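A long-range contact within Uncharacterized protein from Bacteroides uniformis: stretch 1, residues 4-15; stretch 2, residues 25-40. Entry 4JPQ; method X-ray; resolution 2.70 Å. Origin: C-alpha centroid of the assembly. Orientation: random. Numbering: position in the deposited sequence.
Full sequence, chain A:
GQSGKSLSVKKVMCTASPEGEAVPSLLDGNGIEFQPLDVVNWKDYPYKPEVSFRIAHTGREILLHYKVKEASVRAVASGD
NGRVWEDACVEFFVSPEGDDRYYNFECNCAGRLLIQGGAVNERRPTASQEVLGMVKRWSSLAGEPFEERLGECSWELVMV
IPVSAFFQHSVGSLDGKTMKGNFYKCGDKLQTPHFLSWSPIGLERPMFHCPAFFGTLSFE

Stretch 1 (4-15) GKSLSVKKVMCT
Stretch 2, residues 25-40: SLLDGNGIEFQPLDVV

Two segments of a chain can pack against each other without a single hydrogen bond between them, and residues 4-15 and 25-40 of this protein offer a compact example. Stretch 1 is extended, with a strand that includes Ser6 to Val9. Stretch 2 enters as the end of a helix, turns at Asn30 and Gly31, and continues in extended form, with strand geometry at Gln35 and Pro36. The two run antiparallel: CA of Leu7 lies 9.1 Å from CA of Gln35, CA of Lys10 7.4 Å from CA of Ile32, and CA of Val12 7.0 Å from CA of Asn30. Such spacings are too wide for sheet pairing, so side chains must fill the gap; together the segments bury 406 Å².

Val12 covers the most surface. Its CA-to-CB bond points toward stretch 2; phi/psi is -121/140 and chi1 is t, and CG1 lies 3.9 Å from CG of Leu26 (t, p) while CG2 lies 4.3 Å from CD1 of Ile32. These are apolar contacts, favoured by the exclusion of water. CG1 of Val12 also approaches ND2 of Asn30 at 3.6 Å, a van der Waals contact with a nitrogen that donates a hydrogen bond within its own segment: Asn30 ND2 donates to Leu26 O at 2.8 Å and 163°, with chi1 m and chi2 -96°. The backbone supports the same turn. Asn30 N bonds to Leu26 O at 3.1 Å, Ile32 N bonds to Leu27 O at 3.1 Å, and Gly31 adopts a positive phi of 62° (psi 42°), which suits glycine. Beyond Val12, Cys14 (m) sets SG 3.9 Å from CD2 of Leu26, extending the apolar patch.

Leu7 carries the contact further along. Its CB points toward stretch 2, with chi1 off-well at -109° and chi2 t, and CD2 meets CD of Gln35 at 3.7 Å. The methyl CD2 of Leu7 thus rests against the outer part of the Gln35 side chain (m, m, chi3 126°), from CG to the amide. Between these sites, Ile32 (m, m) starts sideways but brings its end nearer, placing CD1 3.8 Å from CB of Lys10. The lysine presents its aliphatic base here while its end leads away.

Lys5 matches Leu7 in covered area. With chi1 m and the remaining chi angles t, its side chain is nearly fully extended, bringing NZ within 3.9 Å of CG2 of Val39 (t); the amine finds its hydrogen bond elsewhere in the structure. The general lesson is that two segments can meet through van der Waals contacts alone, while polar atoms such as Asn30 ND2 and Lys5 NZ make their hydrogen bonds with other partners.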

# COMPACT_ATOMS: atom_id res chain seq x y z
N GLY A 4 -11.55 -10.59 -9.98
CA GLY A 4 -10.80 -10.24 -8.79
C GLY A 4 -11.73 -10.06 -7.62
O GLY A 4 -12.96 -10.11 -7.77
N LYS A 5 -11.13 -9.83 -6.46
CA LYS A 5 -11.86 -9.59 -5.22
C LYS A 5 -12.51 -8.19 -5.20
O LYS A 5 -12.22 -7.34 -6.05
CB LYS A 5 -10.95 -9.74 -3.99
CG LYS A 5 -10.49 -11.16 -3.70
CD LYS A 5 -9.66 -11.18 -2.42
CE LYS A 5 -9.18 -12.57 -2.04
NZ LYS A 5 -8.20 -12.50 -0.93
N SER A 6 -13.38 -7.98 -4.22
CA SER A 6 -14.07 -6.72 -4.02
C SER A 6 -14.03 -6.26 -2.55
O SER A 6 -14.02 -7.09 -1.63
CB SER A 6 -15.50 -6.81 -4.56
OG SER A 6 -15.43 -7.05 -5.95
N LEU A 7 -13.99 -4.94 -2.38
CA LEU A 7 -13.97 -4.29 -1.08
C LEU A 7 -14.85 -3.07 -1.00
O LEU A 7 -14.90 -2.29 -1.95
CB LEU A 7 -12.55 -3.80 -0.74
CG LEU A 7 -11.78 -4.52 0.35
CD1 LEU A 7 -10.44 -3.81 0.53
CD2 LEU A 7 -12.56 -4.55 1.67
N SER A 8 -15.48 -2.91 0.17
CA SER A 8 -16.25 -1.72 0.51
C SER A 8 -15.32 -0.87 1.38
O SER A 8 -14.83 -1.33 2.41
CB SER A 8 -17.51 -2.07 1.29
OG SER A 8 -18.36 -2.86 0.49
N VAL A 9 -15.06 0.35 0.91
CA VAL A 9 -14.24 1.31 1.62
C VAL A 9 -15.24 2.22 2.32
O VAL A 9 -15.83 3.10 1.69
CB VAL A 9 -13.31 2.08 0.66
CG1 VAL A 9 -12.38 3.00 1.43
CG2 VAL A 9 -12.50 1.10 -0.18
N LYS A 10 -15.46 1.97 3.62
CA LYS A 10 -16.42 2.75 4.43
C LYS A 10 -15.94 4.19 4.61
O LYS A 10 -14.72 4.43 4.65
CB LYS A 10 -16.65 2.10 5.81
CG LYS A 10 -17.40 0.77 5.81
CD LYS A 10 -18.90 0.96 5.62
CE LYS A 10 -19.70 -0.32 5.79
NZ LYS A 10 -19.50 -1.28 4.66
N LYS A 11 -16.88 5.13 4.68
CA LYS A 11 -16.55 6.55 4.91
C LYS A 11 -16.47 6.85 6.40
O LYS A 11 -17.30 6.39 7.18
CB LYS A 11 -17.56 7.52 4.28
CG LYS A 11 -17.04 8.97 4.30
CD LYS A 11 -17.93 10.00 3.64
CE LYS A 11 -17.19 11.34 3.62
NZ LYS A 11 -17.97 12.48 3.05
N VAL A 12 -15.48 7.66 6.76
CA VAL A 12 -15.25 8.16 8.11
C VAL A 12 -15.31 9.70 8.03
O VAL A 12 -14.76 10.28 7.10
CB VAL A 12 -13.90 7.64 8.63
CG1 VAL A 12 -13.55 8.24 9.97
CG2 VAL A 12 -13.94 6.11 8.71
N MSE A 13 -15.92 10.33 9.03
CA MSE A 13 -16.19 11.78 9.06
C MSE A 13 -15.15 12.56 9.82
O MSE A 13 -15.10 12.50 11.06
CB MSE A 13 -17.54 12.04 9.72
CG MSE A 13 -18.69 11.14 9.26
SE MSE A 13 -19.19 11.65 7.44
CE MSE A 13 -19.97 9.85 7.25
N CYS A 14 -14.32 13.32 9.11
CA CYS A 14 -13.22 14.10 9.69
C CYS A 14 -13.26 15.51 9.17
O CYS A 14 -13.25 15.67 7.96
CB CYS A 14 -11.90 13.52 9.21
SG CYS A 14 -11.66 11.77 9.48
N THR A 15 -13.30 16.52 10.05
CA THR A 15 -13.26 17.94 9.60
C THR A 15 -11.91 18.31 8.95
O THR A 15 -11.89 19.12 8.02
CB THR A 15 -13.50 18.95 10.74
OG1 THR A 15 -12.55 18.74 11.79
CG2 THR A 15 -14.91 18.84 11.28
N SER A 25 -6.51 4.42 15.86
CA SER A 25 -7.58 4.77 16.80
C SER A 25 -8.85 5.21 16.07
O SER A 25 -9.95 4.77 16.40
CB SER A 25 -7.12 5.91 17.69
OG SER A 25 -8.18 6.40 18.46
N LEU A 26 -8.69 6.05 15.06
CA LEU A 26 -9.82 6.52 14.25
C LEU A 26 -10.58 5.36 13.63
O LEU A 26 -11.81 5.31 13.68
CB LEU A 26 -9.32 7.45 13.14
CG LEU A 26 -10.36 8.13 12.25
CD1 LEU A 26 -11.26 9.01 13.08
CD2 LEU A 26 -9.67 8.95 11.19
N LEU A 27 -9.82 4.41 13.07
CA LEU A 27 -10.39 3.25 12.41
C LEU A 27 -11.06 2.29 13.38
O LEU A 27 -12.14 1.76 13.06
CB LEU A 27 -9.34 2.56 11.54
CG LEU A 27 -8.80 3.44 10.38
CD1 LEU A 27 -7.70 2.69 9.67
CD2 LEU A 27 -9.86 3.85 9.37
N ASP A 28 -10.46 2.07 14.56
CA ASP A 28 -11.09 1.24 15.61
C ASP A 28 -12.38 1.90 16.11
O ASP A 28 -13.35 1.20 16.44
CB ASP A 28 -10.14 0.97 16.78
CG ASP A 28 -9.01 0.02 16.44
OD1 ASP A 28 -9.01 -0.62 15.36
OD2 ASP A 28 -8.08 -0.10 17.27
N GLY A 29 -12.38 3.24 16.15
CA GLY A 29 -13.53 4.04 16.55
C GLY A 29 -14.72 3.91 15.62
O GLY A 29 -15.87 4.00 16.07
N ASN A 30 -14.44 3.71 14.33
CA ASN A 30 -15.48 3.50 13.31
C ASN A 30 -15.74 2.02 12.94
O ASN A 30 -16.56 1.74 12.05
CB ASN A 30 -15.20 4.36 12.06
CG ASN A 30 -15.29 5.85 12.35
OD1 ASN A 30 -16.34 6.48 12.11
ND2 ASN A 30 -14.23 6.40 12.93
N GLY A 31 -15.11 1.09 13.65
CA GLY A 31 -15.30 -0.35 13.43
C GLY A 31 -14.89 -0.83 12.05
O GLY A 31 -15.58 -1.65 11.47
N ILE A 32 -13.76 -0.33 11.54
CA ILE A 32 -13.27 -0.69 10.20
C ILE A 32 -12.52 -2.00 10.31
O ILE A 32 -11.47 -2.04 10.93
CB ILE A 32 -12.38 0.43 9.60
CG1 ILE A 32 -13.10 1.80 9.63
CG2 ILE A 32 -11.97 0.08 8.17
CD1 ILE A 32 -14.47 1.84 8.97
N GLU A 33 -13.05 -3.07 9.70
CA GLU A 33 -12.49 -4.43 9.84
C GLU A 33 -11.23 -4.67 9.02
O GLU A 33 -11.05 -4.07 7.96
CB GLU A 33 -13.52 -5.49 9.40
CG GLU A 33 -13.58 -6.72 10.29
CD GLU A 33 -14.34 -6.47 11.59
OE1 GLU A 33 -14.85 -5.35 11.81
OE2 GLU A 33 -14.44 -7.40 12.40
N PHE A 34 -10.40 -5.61 9.48
CA PHE A 34 -9.18 -6.02 8.77
C PHE A 34 -9.50 -7.08 7.70
O PHE A 34 -10.41 -7.88 7.86
CB PHE A 34 -8.10 -6.55 9.71
CG PHE A 34 -7.46 -5.48 10.55
CD1 PHE A 34 -6.51 -4.63 9.99
CD2 PHE A 34 -7.83 -5.31 11.88
CE1 PHE A 34 -5.93 -3.62 10.76
CE2 PHE A 34 -7.25 -4.30 12.65
CZ PHE A 34 -6.30 -3.45 12.09
N GLN A 35 -8.72 -7.05 6.63
CA GLN A 35 -8.81 -7.95 5.49
C GLN A 35 -7.48 -8.69 5.41
O GLN A 35 -6.43 -8.05 5.53
CB GLN A 35 -8.97 -7.14 4.19
CG GLN A 35 -10.04 -6.04 4.21
CD GLN A 35 -11.41 -6.59 4.49
OE1 GLN A 35 -12.10 -6.14 5.40
NE2 GLN A 35 -11.81 -7.60 3.73
N PRO A 36 -7.51 -10.02 5.19
CA PRO A 36 -6.23 -10.72 5.07
C PRO A 36 -5.55 -10.44 3.72
O PRO A 36 -6.23 -10.28 2.70
CB PRO A 36 -6.62 -12.19 5.23
CG PRO A 36 -8.02 -12.27 4.72
CD PRO A 36 -8.64 -10.92 4.92
N LEU A 37 -4.22 -10.34 3.74
CA LEU A 37 -3.36 -10.17 2.55
C LEU A 37 -2.47 -11.41 2.61
O LEU A 37 -1.40 -11.39 3.21
CB LEU A 37 -2.58 -8.86 2.66
CG LEU A 37 -1.87 -8.29 1.44
CD1 LEU A 37 -1.31 -6.91 1.77
CD2 LEU A 37 -0.76 -9.18 0.91
N ASP A 38 -2.97 -12.51 2.03
CA ASP A 38 -2.34 -13.82 2.17
C ASP A 38 -2.39 -14.72 0.94
O ASP A 38 -2.36 -15.96 1.08
CB ASP A 38 -2.98 -14.52 3.39
CG ASP A 38 -4.47 -14.86 3.19
OD1 ASP A 38 -5.11 -14.23 2.31
OD2 ASP A 38 -4.98 -15.74 3.93
N VAL A 39 -2.46 -14.13 -0.26
CA VAL A 39 -2.49 -14.92 -1.48
C VAL A 39 -1.04 -15.14 -1.92
O VAL A 39 -0.34 -14.18 -2.26
CB VAL A 39 -3.35 -14.29 -2.59
CG1 VAL A 39 -3.46 -15.23 -3.80
CG2 VAL A 39 -4.74 -13.98 -2.05
N VAL A 40 -0.62 -16.41 -1.91
CA VAL A 40 0.70 -16.87 -2.32
C VAL A 40 0.51 -17.33 -3.76
O VAL A 40 0.16 -18.48 -4.02
CB VAL A 40 1.19 -18.04 -1.42
CG1 VAL A 40 2.54 -18.58 -1.88
CG2 VAL A 40 1.27 -17.59 0.04